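Local coordinates for synaptic vesicle glycoprotein 2C (Homo sapiens, PDB 5JLV) that is probably a regulator of synaptic-vesicle secretion and, through its glycosylated luminal domain, serves as a neuronal receptor for botulinum neurotoxin A, at residues Val60-Asp64 against Ser65-Ser69; Thr80-Asn84 against Cys85-Asp89; Tyr100-Asp104 against Ser105-Asn109. All blocks are in the same frame, centred on the assembly; numbering follows the deposited sequence.

Interaction 1. Residues Val60-Asp64 against Ser65-Ser69; sequences VTFKD and SVFKS
F62 and F67 meet across a corner of the beta-helix, and their contact illustrates a general rule of pentapeptide-repeat folds: the central residue of each five-residue repeat, often leucine or phenylalanine, points into the core. Here two successive ones meet at a corner. The two rings form a T-shaped pair, with centroids 5.3 Å apart and planes at 74°. F67 supplies the edge. Its tip atom CZ reaches over one face of F62, nearer the rim than the centre, and comes to 3.6 Å from F62 CD2 and 3.8 Å from F62 CG. In F67, CG lies beside the backbone N and anti to the carbonyl carbon, a setting that brings CZ to the face of F62.

The polar part of the contact is a single short-range bond close to the turn. S65 OG donates to K63 O at 3.1 Å, with a C=O...donor angle of 113°. The hydroxyl approaches from well above the carbonyl plane, not on a lone pair. Through it the small buried S65 satisfies its own hydroxyl within the corner.

The backbone makes that turn at D64, which has a positive phi (54°). D64 CB stays beside the S65 backbone, while the carboxylate leads away from the corner toward its partner, the glycosylated N84 on the next coil.

Among its neighbours, strand 60-63 runs parallel between strands 40-43 and 81-83, and strand 66-68 lies between 46-53 and 86-88. F62 accordingly faces H42 and F82, the latter almost parallel, while F67 stacks on Y47 and also meets F87, each ring taking its place in a column that passes from coil to coil.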
ATOM      1  N   VAL C  60     -10.372  -8.941 -37.032  1.00 36.63           N
ATOM      2  CA  VAL C  60     -10.238  -7.519 -36.802  1.00 37.75           C
ATOM      3  C   VAL C  60      -8.810  -7.276 -36.365  1.00 37.61           C
ATOM      4  O   VAL C  60      -8.309  -7.969 -35.479  1.00 32.64           O
ATOM      5  CB  VAL C  60     -11.216  -7.025 -35.706  1.00 40.28           C
ATOM      6  CG1 VAL C  60     -10.895  -5.588 -35.284  1.00 37.90           C
ATOM      7  CG2 VAL C  60     -12.660  -7.123 -36.185  1.00 44.15           C
ATOM      8  N   THR C  61      -8.146  -6.322 -37.011  1.00 36.91           N
ATOM      9  CA  THR C  61      -6.853  -5.850 -36.534  1.00 38.87           C
ATOM     10  C   THR C  61      -6.905  -4.367 -36.160  1.00 39.35           C
ATOM     11  O   THR C  61      -7.391  -3.539 -36.932  1.00 39.11           O
ATOM     12  CB  THR C  61      -5.734  -6.099 -37.560  1.00 38.70           C
ATOM     13  OG1 THR C  61      -5.585  -7.508 -37.750  1.00 43.90           O
ATOM     14  CG2 THR C  61      -4.411  -5.528 -37.067  1.00 40.20           C
ATOM     15  N   PHE C  62      -6.433  -4.062 -34.956  1.00 33.42           N
ATOM     16  CA  PHE C  62      -6.095  -2.704 -34.563  1.00 34.93           C
ATOM     17  C   PHE C  62      -4.583  -2.566 -34.658  1.00 34.32           C
ATOM     18  O   PHE C  62      -3.851  -3.419 -34.161  1.00 38.85           O
ATOM     19  CB  PHE C  62      -6.535  -2.442 -33.116  1.00 31.68           C
ATOM     20  CG  PHE C  62      -8.022  -2.391 -32.926  1.00 36.37           C
ATOM     21  CD1 PHE C  62      -8.738  -3.541 -32.615  1.00 33.23           C
ATOM     22  CD2 PHE C  62      -8.708  -1.182 -33.019  1.00 40.34           C
ATOM     23  CE1 PHE C  62     -10.108  -3.493 -32.427  1.00 34.53           C
ATOM     24  CE2 PHE C  62     -10.082  -1.129 -32.831  1.00 37.97           C
ATOM     25  CZ  PHE C  62     -10.784  -2.290 -32.540  1.00 36.48           C
ATOM     26  N   LYS C  63      -4.111  -1.498 -35.276  1.00 34.12           N
ATOM     27  CA  LYS C  63      -2.679  -1.288 -35.424  1.00 34.57           C
ATOM     28  C   LYS C  63      -2.305   0.155 -35.093  1.00 40.94           C
ATOM     29  O   LYS C  63      -3.018   1.087 -35.480  1.00 42.05           O
ATOM     30  CB  LYS C  63      -2.242  -1.691 -36.838  1.00 38.40           C
ATOM     31  CG  LYS C  63      -0.827  -1.312 -37.230  1.00 52.94           C
ATOM     32  CD  LYS C  63      -0.478  -1.857 -38.621  1.00 65.41           C
ATOM     33  CE  LYS C  63      -1.687  -1.855 -39.557  1.00 71.03           C
ATOM     34  NZ  LYS C  63      -1.309  -1.870 -40.996  1.00 78.52           N
ATOM     35  N   ASP C  64      -1.204   0.329 -34.353  1.00 36.98           N
ATOM     36  CA  ASP C  64      -0.690   1.660 -33.963  1.00 39.44           C
ATOM     37  C   ASP C  64      -1.753   2.503 -33.259  1.00 34.21           C
ATOM     38  O   ASP C  64      -1.891   3.685 -33.529  1.00 37.80           O
ATOM     39  CB  ASP C  64      -0.133   2.438 -35.176  1.00 44.45           C
ATOM     40  CG  ASP C  64       0.930   1.672 -35.937  1.00 54.40           C
ATOM     41  OD1 ASP C  64       1.690   0.902 -35.321  1.00 50.98           O
ATOM     42  OD2 ASP C  64       1.014   1.851 -37.168  1.00 68.43           O
ATOM     43  N   SER C  65      -2.510   1.876 -32.370  1.00 31.75           N
ATOM     44  CA  SER C  65      -3.642   2.527 -31.752  1.00 36.44           C
ATOM     45  C   SER C  65      -3.436   2.674 -30.266  1.00 35.42           C
ATOM     46  O   SER C  65      -2.648   1.938 -29.663  1.00 38.66           O
ATOM     47  CB  SER C  65      -4.928   1.752 -32.045  1.00 40.94           C
ATOM     48  OG  SER C  65      -5.269   1.863 -33.418  1.00 49.09           O
ATOM     49  N   VAL C  66      -4.126   3.647 -29.683  1.00 33.03           N
ATOM     50  CA  VAL C  66      -4.074   3.897 -28.251  1.00 36.13           C
ATOM     51  C   VAL C  66      -5.476   3.695 -27.651  1.00 32.18           C
ATOM     52  O   VAL C  66      -6.464   4.198 -28.179  1.00 32.21           O
ATOM     53  CB  VAL C  66      -3.538   5.315 -27.938  1.00 39.41           C
ATOM     54  CG1 VAL C  66      -3.600   5.607 -26.434  1.00 34.22           C
ATOM     55  CG2 VAL C  66      -2.109   5.464 -28.448  1.00 40.57           C
ATOM     56  N   PHE C  67      -5.551   2.920 -26.579  1.00 28.73           N
ATOM     57  CA  PHE C  67      -6.802   2.744 -25.845  1.00 30.34           C
ATOM     58  C   PHE C  67      -6.625   3.318 -24.445  1.00 31.57           C
ATOM     59  O   PHE C  67      -5.844   2.785 -23.642  1.00 32.71           O
ATOM     60  CB  PHE C  67      -7.195   1.255 -25.769  1.00 28.40           C
ATOM     61  CG  PHE C  67      -7.443   0.617 -27.109  1.00 30.69           C
ATOM     62  CD1 PHE C  67      -6.380   0.160 -27.890  1.00 29.55           C
ATOM     63  CD2 PHE C  67      -8.744   0.444 -27.584  1.00 32.15           C
ATOM     64  CE1 PHE C  67      -6.607  -0.435 -29.126  1.00 35.86           C
ATOM     65  CE2 PHE C  67      -8.980  -0.140 -28.825  1.00 33.27           C
ATOM     66  CZ  PHE C  67      -7.908  -0.585 -29.594  1.00 33.58           C
ATOM     67  N   LYS C  68      -7.330   4.418 -24.165  1.00 29.04           N
ATOM     68  CA  LYS C  68      -7.297   5.061 -22.838  1.00 31.43           C
ATOM     69  C   LYS C  68      -8.623   4.905 -22.072  1.00 33.54           C
ATOM     70  O   LYS C  68      -9.678   5.295 -22.569  1.00 30.16           O
ATOM     71  CB  LYS C  68      -6.941   6.552 -22.957  1.00 32.98           C
ATOM     72  CG  LYS C  68      -6.484   7.169 -21.635  1.00 50.79           C
ATOM     73  CD  LYS C  68      -6.276   8.683 -21.723  1.00 65.48           C
ATOM     74  CE  LYS C  68      -4.847   9.051 -22.115  1.00 67.53           C
ATOM     75  NZ  LYS C  68      -4.497   8.632 -23.507  1.00 66.87           N
ATOM     76  N   SER C  69      -8.546   4.352 -20.853  1.00 27.00           N
ATOM     77  CA  SER C  69      -9.721   4.181 -19.976  1.00 33.69           C
ATOM     78  C   SER C  69     -10.846   3.441 -20.676  1.00 30.42           C
ATOM     79  O   SER C  69     -12.013   3.786 -20.514  1.00 29.98           O
ATOM     80  CB  SER C  69     -10.235   5.531 -19.456  1.00 35.81           C
ATOM     81  OG  SER C  69      -9.200   6.228 -18.819  1.00 40.17           O
TER

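Interaction 2. Residues Thr80-Asn84 against Cys85-Asp89; sequences TYFKN and CTFID. With NAG (2-acetamido-2-deoxy-beta-D-glucopyranose), chain M.
N84 and T86 share a bridging water at a corner that also carries sugar: they are the outer residues of an N-C-T glycosylation sequon, and N84 ND2 is bonded to C1 of an N-acetylglucosamine at 1.4 Å. Here the right-handed beta-helix of the pentapeptide-repeat fold passes from strand 81-83 to strand 86-88, and the backbone again turns through a positive phi, 57° at N84. CB already leads outward, and with CG anti to the backbone N (chi1 -164°) the amide continues away from the coil, carrying the glycan with it. ND2 keeps a hydrogen bond to OD1 of D64 on the preceding coil, which should help fix the rotation of the glycosylated amide. The water donates to N84 O at 3.0 Å and lies 2.9 Å from T86 OG1, tying the turn to the start of the following strand.

C85 turns its sulfur into the corner, where SG packs 4.2 Å from F82 CB. Deeper in, F82 and F87 form an offset edge-to-face pair with planes at 71°. The edge of F87 has slipped toward the root of F82: F87 CZ lies 3.6 Å from F82 CD2 and just 3.9 Å from F82 CB.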
ATOM      1  N   THR C  80      -8.107 -12.150 -34.356  1.00 32.21           N
ATOM      2  CA  THR C  80      -8.105 -10.762 -33.936  1.00 31.29           C
ATOM      3  C   THR C  80      -6.767 -10.395 -33.296  1.00 31.55           C
ATOM      4  O   THR C  80      -6.256 -11.115 -32.434  1.00 33.66           O
ATOM      5  CB  THR C  80      -9.282 -10.475 -32.988  1.00 32.81           C
ATOM      6  OG1 THR C  80     -10.522 -10.660 -33.703  1.00 37.61           O
ATOM      7  CG2 THR C  80      -9.214  -9.061 -32.460  1.00 30.87           C
ATOM      8  N   TYR C  81      -6.197  -9.281 -33.737  1.00 32.65           N
ATOM      9  CA  TYR C  81      -4.894  -8.846 -33.239  1.00 35.88           C
ATOM     10  C   TYR C  81      -4.846  -7.355 -32.938  1.00 38.31           C
ATOM     11  O   TYR C  81      -5.400  -6.536 -33.677  1.00 30.15           O
ATOM     12  CB  TYR C  81      -3.819  -9.131 -34.259  1.00 35.57           C
ATOM     13  CG  TYR C  81      -3.480 -10.585 -34.488  1.00 36.36           C
ATOM     14  CD1 TYR C  81      -2.578 -11.247 -33.653  1.00 36.27           C
ATOM     15  CD2 TYR C  81      -3.993 -11.273 -35.585  1.00 32.84           C
ATOM     16  CE1 TYR C  81      -2.225 -12.570 -33.887  1.00 35.61           C
ATOM     17  CE2 TYR C  81      -3.649 -12.588 -35.824  1.00 34.30           C
ATOM     18  CZ  TYR C  81      -2.764 -13.233 -34.973  1.00 37.22           C
ATOM     19  OH  TYR C  81      -2.397 -14.539 -35.216  1.00 38.36           O
ATOM     20  N   PHE C  82      -4.137  -7.024 -31.865  1.00 34.05           N
ATOM     21  CA  PHE C  82      -3.735  -5.668 -31.562  1.00 33.48           C
ATOM     22  C   PHE C  82      -2.234  -5.579 -31.780  1.00 32.04           C
ATOM     23  O   PHE C  82      -1.466  -6.176 -31.026  1.00 36.05           O
ATOM     24  CB  PHE C  82      -4.070  -5.347 -30.106  1.00 29.04           C
ATOM     25  CG  PHE C  82      -5.528  -5.459 -29.780  1.00 31.30           C
ATOM     26  CD1 PHE C  82      -6.078  -6.681 -29.386  1.00 35.07           C
ATOM     27  CD2 PHE C  82      -6.350  -4.341 -29.834  1.00 32.25           C
ATOM     28  CE1 PHE C  82      -7.433  -6.783 -29.082  1.00 34.16           C
ATOM     29  CE2 PHE C  82      -7.707  -4.435 -29.521  1.00 32.80           C
ATOM     30  CZ  PHE C  82      -8.246  -5.654 -29.157  1.00 33.81           C
ATOM     31  N   LYS C  83      -1.824  -4.850 -32.818  1.00 30.43           N
ATOM     32  CA  LYS C  83      -0.413  -4.738 -33.211  1.00 36.49           C
ATOM     33  C   LYS C  83       0.140  -3.344 -32.914  1.00 41.28           C
ATOM     34  O   LYS C  83      -0.381  -2.343 -33.422  1.00 33.15           O
ATOM     35  CB  LYS C  83      -0.249  -5.050 -34.703  1.00 41.71           C
ATOM     36  CG  LYS C  83      -0.733  -6.436 -35.111  1.00 53.57           C
ATOM     37  CD  LYS C  83      -0.560  -6.697 -36.609  1.00 58.21           C
ATOM     38  CE  LYS C  83      -1.342  -7.934 -37.050  1.00 56.17           C
ATOM     39  NZ  LYS C  83      -1.107  -8.307 -38.474  1.00 56.36           N
ATOM     40  N   ASN C  84       1.187  -3.280 -32.087  1.00 34.60           N
ATOM     41  CA  ASN C  84       1.817  -2.003 -31.717  1.00 37.97           C
ATOM     42  C   ASN C  84       0.801  -1.042 -31.091  1.00 34.61           C
ATOM     43  O   ASN C  84       0.780   0.155 -31.381  1.00 39.14           O
ATOM     44  CB  ASN C  84       2.504  -1.363 -32.939  1.00 41.93           C
ATOM     45  CG  ASN C  84       3.489  -0.274 -32.561  1.00 51.32           C
ATOM     46  OD1 ASN C  84       4.090  -0.298 -31.486  1.00 49.82           O
ATOM     47  ND2 ASN C  84       3.664   0.690 -33.456  1.00 69.34           N
ATOM     48  N   CYS C  85      -0.057  -1.589 -30.242  1.00 29.77           N
ATOM     49  CA  CYS C  85      -1.044  -0.790 -29.554  1.00 29.31           C
ATOM     50  C   CYS C  85      -0.605  -0.494 -28.128  1.00 32.40           C
ATOM     51  O   CYS C  85       0.145  -1.267 -27.532  1.00 33.18           O
ATOM     52  CB  CYS C  85      -2.416  -1.475 -29.604  1.00 26.49           C
ATOM     53  SG  CYS C  85      -3.126  -1.473 -31.287  1.00 32.13           S
ATOM     54  N   THR C  86      -1.030   0.657 -27.610  1.00 33.56           N
ATOM     55  CA  THR C  86      -0.826   0.998 -26.213  1.00 33.21           C
ATOM     56  C   THR C  86      -2.164   1.026 -25.469  1.00 34.07           C
ATOM     57  O   THR C  86      -3.141   1.645 -25.925  1.00 29.74           O
ATOM     58  CB  THR C  86      -0.104   2.346 -26.071  1.00 33.35           C
ATOM     59  OG1 THR C  86       1.101   2.303 -26.834  1.00 35.57           O
ATOM     60  CG2 THR C  86       0.234   2.631 -24.609  1.00 32.29           C
ATOM     61  N   PHE C  87      -2.212   0.333 -24.339  1.00 26.05           N
ATOM     62  CA  PHE C  87      -3.406   0.322 -23.504  1.00 25.46           C
ATOM     63  C   PHE C  87      -3.085   0.989 -22.178  1.00 31.29           C
ATOM     64  O   PHE C  87      -2.115   0.608 -21.498  1.00 27.13           O
ATOM     65  CB  PHE C  87      -3.870  -1.108 -23.258  1.00 24.58           C
ATOM     66  CG  PHE C  87      -4.161  -1.872 -24.505  1.00 25.02           C
ATOM     67  CD1 PHE C  87      -3.154  -2.583 -25.150  1.00 21.97           C
ATOM     68  CD2 PHE C  87      -5.447  -1.900 -25.028  1.00 31.32           C
ATOM     69  CE1 PHE C  87      -3.423  -3.302 -26.301  1.00 32.18           C
ATOM     70  CE2 PHE C  87      -5.729  -2.608 -26.188  1.00 29.70           C
ATOM     71  CZ  PHE C  87      -4.712  -3.311 -26.826  1.00 30.02           C
ATOM     72  N   ILE C  88      -3.900   1.985 -21.829  1.00 27.32           N
ATOM     73  CA  ILE C  88      -3.701   2.811 -20.634  1.00 25.98           C
ATOM     74  C   ILE C  88      -4.962   2.783 -19.774  1.00 25.69           C
ATOM     75  O   ILE C  88      -6.055   3.028 -20.280  1.00 30.64           O
ATOM     76  CB  ILE C  88      -3.394   4.280 -21.016  1.00 27.95           C
ATOM     77  CG1 ILE C  88      -2.062   4.372 -21.787  1.00 30.34           C
ATOM     78  CG2 ILE C  88      -3.365   5.180 -19.771  1.00 30.70           C
ATOM     79  CD1 ILE C  88      -1.986   5.548 -22.736  1.00 32.19           C
ATOM     80  N   ASP C  89      -4.804   2.510 -18.474  1.00 20.89           N
ATOM     81  CA  ASP C  89      -5.934   2.518 -17.519  1.00 23.88           C
ATOM     82  C   ASP C  89      -7.164   1.746 -18.052  1.00 26.51           C
ATOM     83  O   ASP C  89      -8.309   2.185 -17.896  1.00 31.35           O
ATOM     84  CB  ASP C  89      -6.355   3.963 -17.174  1.00 31.98           C
ATOM     85  CG  ASP C  89      -5.234   4.790 -16.526  1.00 46.66           C
ATOM     86  OD1 ASP C  89      -4.143   4.258 -16.194  1.00 39.84           O
ATOM     87  OD2 ASP C  89      -5.460   6.001 -16.337  1.00 58.12           O
TER
HETATM   88  C1  NAG M 605       4.528   1.823 -33.408  1.00 63.53           C
HETATM   89  C2  NAG M 605       5.661   1.663 -34.415  1.00 79.05           C
HETATM   90  C3  NAG M 605       6.693   2.774 -34.255  1.00 88.77           C
HETATM   91  C4  NAG M 605       6.022   4.142 -34.214  1.00 88.75           C
HETATM   92  C5  NAG M 605       4.867   4.152 -33.219  1.00 86.20           C
HETATM   93  C6  NAG M 605       4.148   5.496 -33.233  1.00 89.40           C
HETATM   94  C7  NAG M 605       6.251  -0.552 -35.207  1.00 75.39           C
HETATM   95  C8  NAG M 605       7.096  -1.770 -34.975  1.00 68.52           C
HETATM   96  N2  NAG M 605       6.295   0.369 -34.250  1.00 77.76           N
HETATM   97  O3  NAG M 605       7.616   2.728 -35.350  1.00 93.57           O
HETATM   98  O4  NAG M 605       6.984   5.134 -33.839  1.00 90.05           O
HETATM   99  O5  NAG M 605       3.945   3.115 -33.550  1.00 77.25           O
HETATM  100  O6  NAG M 605       2.774   5.306 -32.874  1.00 89.61           O
HETATM  101  O7  NAG M 605       5.568  -0.418 -36.208  1.00 82.30           O
HETATM  102  O   HOH W   1       1.004   2.645 -29.715  1.00 50.24           O

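Interaction 3. Residues Tyr100-Asp104 against Ser105-Asn109; sequences YKFID and SEFKN. With NAG (2-acetamido-2-deoxy-beta-D-glucopyranose), chain E.
In the following coil of the beta-helix, F102 and F107 occupy the inward central positions of two successive faces, and they make the most squarely set aromatic corner of the three. F107 enters edge-on and brings CZ 3.5 Å above the plane of F102, over the ring centre. F107 CZ is 3.6 Å from both F102 CE2 and F102 CD2, with planes at 80° and centroids 4.9 Å apart. On the opposite face of F102 sits K101 CB, so the ring is held from both sides.

S105 packs beside the root of F102, S105 CB to F102 CB 4.0 Å. Its OG is engaged by the preceding coil, hydrogen-bonding C85 N and F82 O and so joining two corners.

Beyond the pair, N109 ND2 is covalently bonded to C1 of a second N-acetylglucosamine, and the sugar's acetyl methyl C8 lies 3.5 Å from K108 CB. The backbone of F107 and the side chain of N109 hydrogen-bond to the other protein in the assembly, probably the toxin's receptor-binding domain. Inward phenylalanines five residues apart, the second preceded two places earlier by a small inward residue (S105 before F107), typify the pentapeptide-repeat beta-helix.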
ATOM      1  N   TYR C 100      -1.405 -14.008 -27.008  1.00 33.55           N
ATOM      2  CA  TYR C 100      -1.231 -14.057 -28.474  1.00 37.00           C
ATOM      3  C   TYR C 100      -2.153 -13.105 -29.282  1.00 35.84           C
ATOM      4  O   TYR C 100      -1.981 -12.957 -30.480  1.00 32.60           O
ATOM      5  CB  TYR C 100      -1.331 -15.501 -29.018  1.00 43.14           C
ATOM      6  CG  TYR C 100      -2.627 -16.223 -28.679  1.00 44.26           C
ATOM      7  CD1 TYR C 100      -2.665 -17.162 -27.653  1.00 47.30           C
ATOM      8  CD2 TYR C 100      -3.818 -15.971 -29.396  1.00 44.89           C
ATOM      9  CE1 TYR C 100      -3.842 -17.824 -27.331  1.00 48.07           C
ATOM     10  CE2 TYR C 100      -5.005 -16.631 -29.077  1.00 36.62           C
ATOM     11  CZ  TYR C 100      -5.006 -17.550 -28.040  1.00 48.19           C
ATOM     12  OH  TYR C 100      -6.155 -18.221 -27.703  1.00 58.50           O
ATOM     13  N   LYS C 101      -3.121 -12.472 -28.621  1.00 30.04           N
ATOM     14  CA  LYS C 101      -3.939 -11.419 -29.258  1.00 30.28           C
ATOM     15  C   LYS C 101      -3.158 -10.124 -29.490  1.00 31.71           C
ATOM     16  O   LYS C 101      -3.593  -9.241 -30.234  1.00 31.43           O
ATOM     17  CB  LYS C 101      -5.160 -11.106 -28.402  1.00 38.90           C
ATOM     18  CG  LYS C 101      -6.002 -12.321 -28.045  1.00 47.61           C
ATOM     19  CD  LYS C 101      -6.931 -12.708 -29.169  1.00 37.25           C
ATOM     20  CE  LYS C 101      -7.581 -14.036 -28.852  1.00 37.70           C
ATOM     21  NZ  LYS C 101      -8.634 -14.389 -29.828  1.00 39.26           N
ATOM     22  N   PHE C 102      -2.011 -10.016 -28.840  1.00 33.80           N
ATOM     23  CA  PHE C 102      -1.231  -8.787 -28.836  1.00 31.72           C
ATOM     24  C   PHE C 102       0.132  -9.019 -29.481  1.00 36.77           C
ATOM     25  O   PHE C 102       0.807 -10.006 -29.190  1.00 40.79           O
ATOM     26  CB  PHE C 102      -1.076  -8.275 -27.396  1.00 30.77           C
ATOM     27  CG  PHE C 102      -2.379  -8.156 -26.657  1.00 25.40           C
ATOM     28  CD1 PHE C 102      -2.821  -9.181 -25.824  1.00 28.66           C
ATOM     29  CD2 PHE C 102      -3.177  -7.030 -26.807  1.00 29.11           C
ATOM     30  CE1 PHE C 102      -4.037  -9.081 -25.152  1.00 29.47           C
ATOM     31  CE2 PHE C 102      -4.393  -6.923 -26.144  1.00 28.65           C
ATOM     32  CZ  PHE C 102      -4.821  -7.947 -25.307  1.00 29.67           C
ATOM     33  N   ILE C 103       0.525  -8.127 -30.382  1.00 32.78           N
ATOM     34  CA  ILE C 103       1.849  -8.188 -30.975  1.00 35.16           C
ATOM     35  C   ILE C 103       2.513  -6.862 -30.721  1.00 30.54           C
ATOM     36  O   ILE C 103       1.990  -5.830 -31.138  1.00 37.04           O
ATOM     37  CB  ILE C 103       1.803  -8.437 -32.496  1.00 38.22           C
ATOM     38  CG1 ILE C 103       1.035  -9.728 -32.822  1.00 33.16           C
ATOM     39  CG2 ILE C 103       3.213  -8.456 -33.076  1.00 38.06           C
ATOM     40  CD1 ILE C 103       0.807  -9.957 -34.306  1.00 39.49           C
ATOM     41  N   ASP C 104       3.644  -6.889 -30.018  1.00 32.70           N
ATOM     42  CA  ASP C 104       4.425  -5.680 -29.720  1.00 36.68           C
ATOM     43  C   ASP C 104       3.558  -4.583 -29.095  1.00 36.62           C
ATOM     44  O   ASP C 104       3.652  -3.411 -29.466  1.00 41.44           O
ATOM     45  CB  ASP C 104       5.130  -5.157 -30.985  1.00 42.02           C
ATOM     46  CG  ASP C 104       6.170  -6.133 -31.524  1.00 55.37           C
ATOM     47  OD1 ASP C 104       6.915  -6.727 -30.715  1.00 62.23           O
ATOM     48  OD2 ASP C 104       6.252  -6.297 -32.760  1.00 61.42           O
ATOM     49  N   SER C 105       2.704  -4.975 -28.161  1.00 27.82           N
ATOM     50  CA  SER C 105       1.815  -4.036 -27.511  1.00 27.70           C
ATOM     51  C   SER C 105       2.243  -3.721 -26.087  1.00 30.41           C
ATOM     52  O   SER C 105       2.996  -4.459 -25.477  1.00 34.08           O
ATOM     53  CB  SER C 105       0.367  -4.535 -27.547  1.00 32.66           C
ATOM     54  OG  SER C 105      -0.176  -4.311 -28.830  1.00 30.55           O
ATOM     55  N   GLU C 106       1.735  -2.615 -25.576  1.00 27.91           N
ATOM     56  CA  GLU C 106       2.191  -2.056 -24.341  1.00 38.89           C
ATOM     57  C   GLU C 106       0.979  -1.831 -23.423  1.00 35.27           C
ATOM     58  O   GLU C 106      -0.065  -1.315 -23.872  1.00 24.92           O
ATOM     59  CB  GLU C 106       2.901  -0.739 -24.660  1.00 47.47           C
ATOM     60  CG  GLU C 106       3.196   0.133 -23.467  1.00 59.30           C
ATOM     61  CD  GLU C 106       4.514  -0.203 -22.809  1.00 69.68           C
ATOM     62  OE1 GLU C 106       5.434  -0.690 -23.505  1.00 67.79           O
ATOM     63  OE2 GLU C 106       4.629   0.043 -21.593  1.00 76.48           O
ATOM     64  N   PHE C 107       1.105  -2.236 -22.159  1.00 25.00           N
ATOM     65  CA  PHE C 107       0.047  -2.029 -21.165  1.00 23.34           C
ATOM     66  C   PHE C 107       0.560  -1.153 -20.030  1.00 27.97           C
ATOM     67  O   PHE C 107       1.643  -1.393 -19.515  1.00 28.60           O
ATOM     68  CB  PHE C 107      -0.440  -3.371 -20.590  1.00 29.70           C
ATOM     69  CG  PHE C 107      -1.017  -4.296 -21.615  1.00 29.80           C
ATOM     70  CD1 PHE C 107      -2.390  -4.281 -21.896  1.00 28.36           C
ATOM     71  CD2 PHE C 107      -0.198  -5.200 -22.297  1.00 32.58           C
ATOM     72  CE1 PHE C 107      -2.928  -5.137 -22.850  1.00 29.30           C
ATOM     73  CE2 PHE C 107      -0.735  -6.059 -23.255  1.00 38.36           C
ATOM     74  CZ  PHE C 107      -2.099  -6.024 -23.535  1.00 26.95           C
ATOM     75  N   LYS C 108      -0.236  -0.154 -19.646  1.00 24.24           N
ATOM     76  CA  LYS C 108       0.108   0.798 -18.577  1.00 31.58           C
ATOM     77  C   LYS C 108      -1.075   0.886 -17.608  1.00 28.10           C
ATOM     78  O   LYS C 108      -2.137   1.396 -17.975  1.00 28.93           O
ATOM     79  CB  LYS C 108       0.377   2.200 -19.150  1.00 28.96           C
ATOM     80  CG  LYS C 108       1.214   2.241 -20.413  1.00 36.74           C
ATOM     81  CD  LYS C 108       2.631   2.677 -20.128  1.00 50.55           C
ATOM     82  CE  LYS C 108       3.409   2.921 -21.412  1.00 58.65           C
ATOM     83  NZ  LYS C 108       3.372   4.333 -21.888  1.00 61.75           N
ATOM     84  N   ASN C 109      -0.895   0.367 -16.391  1.00 23.85           N
ATOM     85  CA  ASN C 109      -1.952   0.382 -15.366  1.00 23.23           C
ATOM     86  C   ASN C 109      -3.239  -0.288 -15.842  1.00 24.48           C
ATOM     87  O   ASN C 109      -4.333   0.257 -15.661  1.00 23.66           O
ATOM     88  CB  ASN C 109      -2.312   1.812 -14.930  1.00 21.09           C
ATOM     89  CG  ASN C 109      -1.130   2.618 -14.437  1.00 30.86           C
ATOM     90  OD1 ASN C 109      -0.131   2.093 -13.934  1.00 28.74           O
ATOM     91  ND2 ASN C 109      -1.263   3.936 -14.565  1.00 44.83           N
TER
HETATM   92  C1  NAG E   1      -0.304   4.929 -14.106  1.00 34.88           C
HETATM   93  C2  NAG E   1      -0.208   6.113 -15.062  1.00 37.27           C
HETATM   94  C3  NAG E   1       0.653   7.223 -14.471  1.00 40.07           C
HETATM   95  C4  NAG E   1       0.224   7.547 -13.044  1.00 40.20           C
HETATM   96  C5  NAG E   1       0.102   6.277 -12.210  1.00 33.80           C
HETATM   97  C6  NAG E   1      -0.400   6.592 -10.806  1.00 30.34           C
HETATM   98  C7  NAG E   1      -0.191   6.066 -17.488  1.00 46.55           C
HETATM   99  C8  NAG E   1       0.581   5.690 -18.717  1.00 43.39           C
HETATM  100  N2  NAG E   1       0.342   5.681 -16.332  1.00 41.32           N
HETATM  101  O3  NAG E   1       0.539   8.398 -15.282  1.00 37.72           O
HETATM  102  O4  NAG E   1       1.184   8.422 -12.444  1.00 36.38           O
HETATM  103  O5  NAG E   1      -0.800   5.375 -12.846  1.00 32.95           O
HETATM  104  O6  NAG E   1      -1.525   7.476 -10.889  1.00 34.88           O
HETATM  105  O7  NAG E   1      -1.241   6.686 -17.544  1.00 46.35           O

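Interactions 1, 2 and 3 follow one another along the chain, about twenty residues apart, and mark the same corner on three successive coils of the beta-helix. Their centres lie about 5 Å apart from coil to coil, and about 10 Å between interactions 1 and 3, which do not touch. Strands 60-63, 81-83 and 102-103 build one parallel sheet, while 66-68, 86-88 and 106-108 lie side by side in another. Probable backbone hydrogen bonds between F67 O and I88 N (2.8 Å) and between F87 O and K108 N (2.7 Å) join the coils. The stacked corners thus give a continuous phenylalanine core, with sugars outside and a strand that binds the partner protein.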